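Local coordinates for twin-arginine translocation pathway signal protein (Burkholderia phytofirmans, PDB 2RJO) that probably serves as a periplasmic sugar-binding protein, holding beta-D-galactopyranose between its two lobes, at residues 250-253 against 254-257. Sequence-based numbering, arbitrary orientation.
Sequences DWDP and FWLG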
ATOM      1  N   ASP A 250      -2.813  -4.919   7.808  1.00 21.28           N
ATOM      2  CA  ASP A 250      -2.243  -3.628   8.156  1.00 20.63           C
ATOM      3  C   ASP A 250      -0.783  -3.474   7.732  1.00 21.32           C
ATOM      4  O   ASP A 250       0.099  -4.175   8.244  1.00 19.66           O
ATOM      5  CB  ASP A 250      -2.390  -3.404   9.659  1.00 23.57           C
ATOM      6  CG  ASP A 250      -2.213  -1.955  10.050  1.00 26.77           C
ATOM      7  OD1 ASP A 250      -2.076  -1.099   9.143  1.00 29.34           O
ATOM      8  OD2 ASP A 250      -2.219  -1.669  11.262  1.00 30.35           O
ATOM      9  N   TRP A 251      -0.551  -2.564   6.782  1.00 21.05           N
ATOM     10  CA  TRP A 251       0.784  -2.278   6.254  1.00 20.03           C
ATOM     11  C   TRP A 251       1.394  -1.171   7.096  1.00 21.06           C
ATOM     12  O   TRP A 251       2.589  -0.907   7.028  1.00 20.99           O
ATOM     13  CB  TRP A 251       0.713  -1.761   4.813  1.00 19.97           C
ATOM     14  CG  TRP A 251      -0.168  -2.518   3.847  1.00 19.17           C
ATOM     15  CD1 TRP A 251      -1.131  -1.979   3.039  1.00 18.88           C
ATOM     16  CD2 TRP A 251      -0.089  -3.909   3.497  1.00 17.32           C
ATOM     17  NE1 TRP A 251      -1.646  -2.939   2.205  1.00 18.85           N
ATOM     18  CE2 TRP A 251      -1.026  -4.134   2.461  1.00 17.76           C
ATOM     19  CE3 TRP A 251       0.685  -4.986   3.947  1.00 17.14           C
ATOM     20  CZ2 TRP A 251      -1.211  -5.393   1.872  1.00 17.09           C
ATOM     21  CZ3 TRP A 251       0.499  -6.241   3.358  1.00 15.09           C
ATOM     22  CH2 TRP A 251      -0.440  -6.429   2.332  1.00 16.49           C
ATOM     23  N   ASP A 252       0.548  -0.511   7.875  1.00 20.59           N
ATOM     24  CA  ASP A 252       0.980   0.587   8.718  1.00 21.11           C
ATOM     25  C   ASP A 252       1.518   1.715   7.834  1.00 21.26           C
ATOM     26  O   ASP A 252       2.718   1.988   7.798  1.00 19.87           O
ATOM     27  CB  ASP A 252       2.059   0.124   9.688  1.00 22.58           C
ATOM     28  CG  ASP A 252       2.139   0.996  10.910  1.00 23.86           C
ATOM     29  OD1 ASP A 252       1.644   2.146  10.848  1.00 23.79           O
ATOM     30  OD2 ASP A 252       2.704   0.537  11.924  1.00 20.92           O
ATOM     31  N   PRO A 253       0.621   2.363   7.078  1.00 21.14           N
ATOM     32  CA  PRO A 253       0.998   3.462   6.190  1.00 21.22           C
ATOM     33  C   PRO A 253       1.681   4.583   6.962  1.00 21.31           C
ATOM     34  O   PRO A 253       2.642   5.178   6.481  1.00 23.46           O
ATOM     35  CB  PRO A 253      -0.335   3.876   5.559  1.00 20.68           C
ATOM     36  CG  PRO A 253      -1.370   3.369   6.531  1.00 21.26           C
ATOM     37  CD  PRO A 253      -0.810   2.049   6.950  1.00 20.67           C
ATOM     38  N   PHE A 254       1.197   4.865   8.164  1.00 18.69           N
ATOM     39  CA  PHE A 254       1.817   5.895   8.988  1.00 18.14           C
ATOM     40  C   PHE A 254       3.316   5.599   9.084  1.00 15.37           C
ATOM     41  O   PHE A 254       4.144   6.422   8.731  1.00 18.12           O
ATOM     42  CB  PHE A 254       1.209   5.880  10.385  1.00 18.35           C
ATOM     43  CG  PHE A 254       1.799   6.898  11.312  1.00 19.64           C
ATOM     44  CD1 PHE A 254       1.242   8.170  11.414  1.00 19.88           C
ATOM     45  CD2 PHE A 254       2.911   6.588  12.088  1.00 19.38           C
ATOM     46  CE1 PHE A 254       1.784   9.125  12.282  1.00 19.97           C
ATOM     47  CE2 PHE A 254       3.465   7.534  12.959  1.00 21.01           C
ATOM     48  CZ  PHE A 254       2.896   8.808  13.056  1.00 19.73           C
ATOM     49  N   TRP A 255       3.653   4.412   9.574  1.00 17.95           N
ATOM     50  CA  TRP A 255       5.044   3.997   9.707  1.00 16.44           C
ATOM     51  C   TRP A 255       5.777   4.044   8.359  1.00 18.57           C
ATOM     52  O   TRP A 255       6.908   4.525   8.272  1.00 18.86           O
ATOM     53  CB  TRP A 255       5.115   2.576  10.267  1.00 17.91           C
ATOM     54  CG  TRP A 255       6.508   2.054  10.339  1.00 16.01           C
ATOM     55  CD1 TRP A 255       7.453   2.373  11.265  1.00 18.13           C
ATOM     56  CD2 TRP A 255       7.132   1.151   9.423  1.00 17.03           C
ATOM     57  NE1 TRP A 255       8.634   1.725  10.985  1.00 15.55           N
ATOM     58  CE2 TRP A 255       8.461   0.965   9.854  1.00 15.60           C
ATOM     59  CE3 TRP A 255       6.697   0.478   8.272  1.00 15.25           C
ATOM     60  CZ2 TRP A 255       9.360   0.137   9.179  1.00 15.85           C
ATOM     61  CZ3 TRP A 255       7.597  -0.349   7.597  1.00 14.99           C
ATOM     62  CH2 TRP A 255       8.908  -0.511   8.054  1.00 15.69           C
ATOM     63  N   LEU A 256       5.137   3.529   7.314  1.00 16.89           N
ATOM     64  CA  LEU A 256       5.742   3.532   5.993  1.00 18.37           C
ATOM     65  C   LEU A 256       6.125   4.940   5.569  1.00 17.93           C
ATOM     66  O   LEU A 256       7.214   5.161   5.049  1.00 15.75           O
ATOM     67  CB  LEU A 256       4.780   2.946   4.957  1.00 20.17           C
ATOM     68  CG  LEU A 256       4.776   1.433   4.808  1.00 22.91           C
ATOM     69  CD1 LEU A 256       3.578   0.993   3.980  1.00 22.43           C
ATOM     70  CD2 LEU A 256       6.077   1.008   4.156  1.00 23.07           C
ATOM     71  N   GLY A 257       5.217   5.886   5.799  1.00 18.53           N
ATOM     72  CA  GLY A 257       5.455   7.272   5.435  1.00 17.86           C
ATOM     73  C   GLY A 257       6.655   7.925   6.096  1.00 20.95           C
ATOM     74  O   GLY A 257       7.376   8.706   5.464  1.00 19.52           O
TER
HETATM   75  O   HOH W   1      -0.698   3.256   9.951  1.00 29.15           O
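Asp252 caps Trp255 N, in the first turn of helix 253-268, from a backbone conformation rare for a non-glycine residue, with phi and psi both positive (63° and 69°). Asp252 OD1 accepts from Trp255 N at 3.3 Å, a long but straight bond that reaches the oxygen from well above the carboxylate plane. A water donates to Asp252 OD1 (2.7 Å) and accepts from Phe254 N, so the amides of Phe254 and Trp255 are both satisfied, one through water and one directly. With CG opposite the backbone N (chi1 -157°), the carboxylate folds back over the first turn, and Asp252 CG lies 3.4 Å from Trp255 CB. The acid suits this end, where its negative charge probably interacts favourably with the positive end of the helix dipole; OD2 forms a salt bridge with Arg316, which also makes a cation-pi contact with Trp255. Pro253 fits the following position because the first turn asks no N-H of it, and Pro253 O accepts from Gly257 N at 2.8 Å. Leu256 N bonds to Asp252 O, while Leu256 CD1 approaches Trp251 CB at 4.1 Å. Asp250 OD1 takes Asp252 N at 3.0 Å in an Asx turn. Trp251 is the middle residue of this turn, whose end is the N-cap itself, and its side chain touches the bound galactose: an N-capped helix following a pocket loop, in a periplasmic-binding-protein fold.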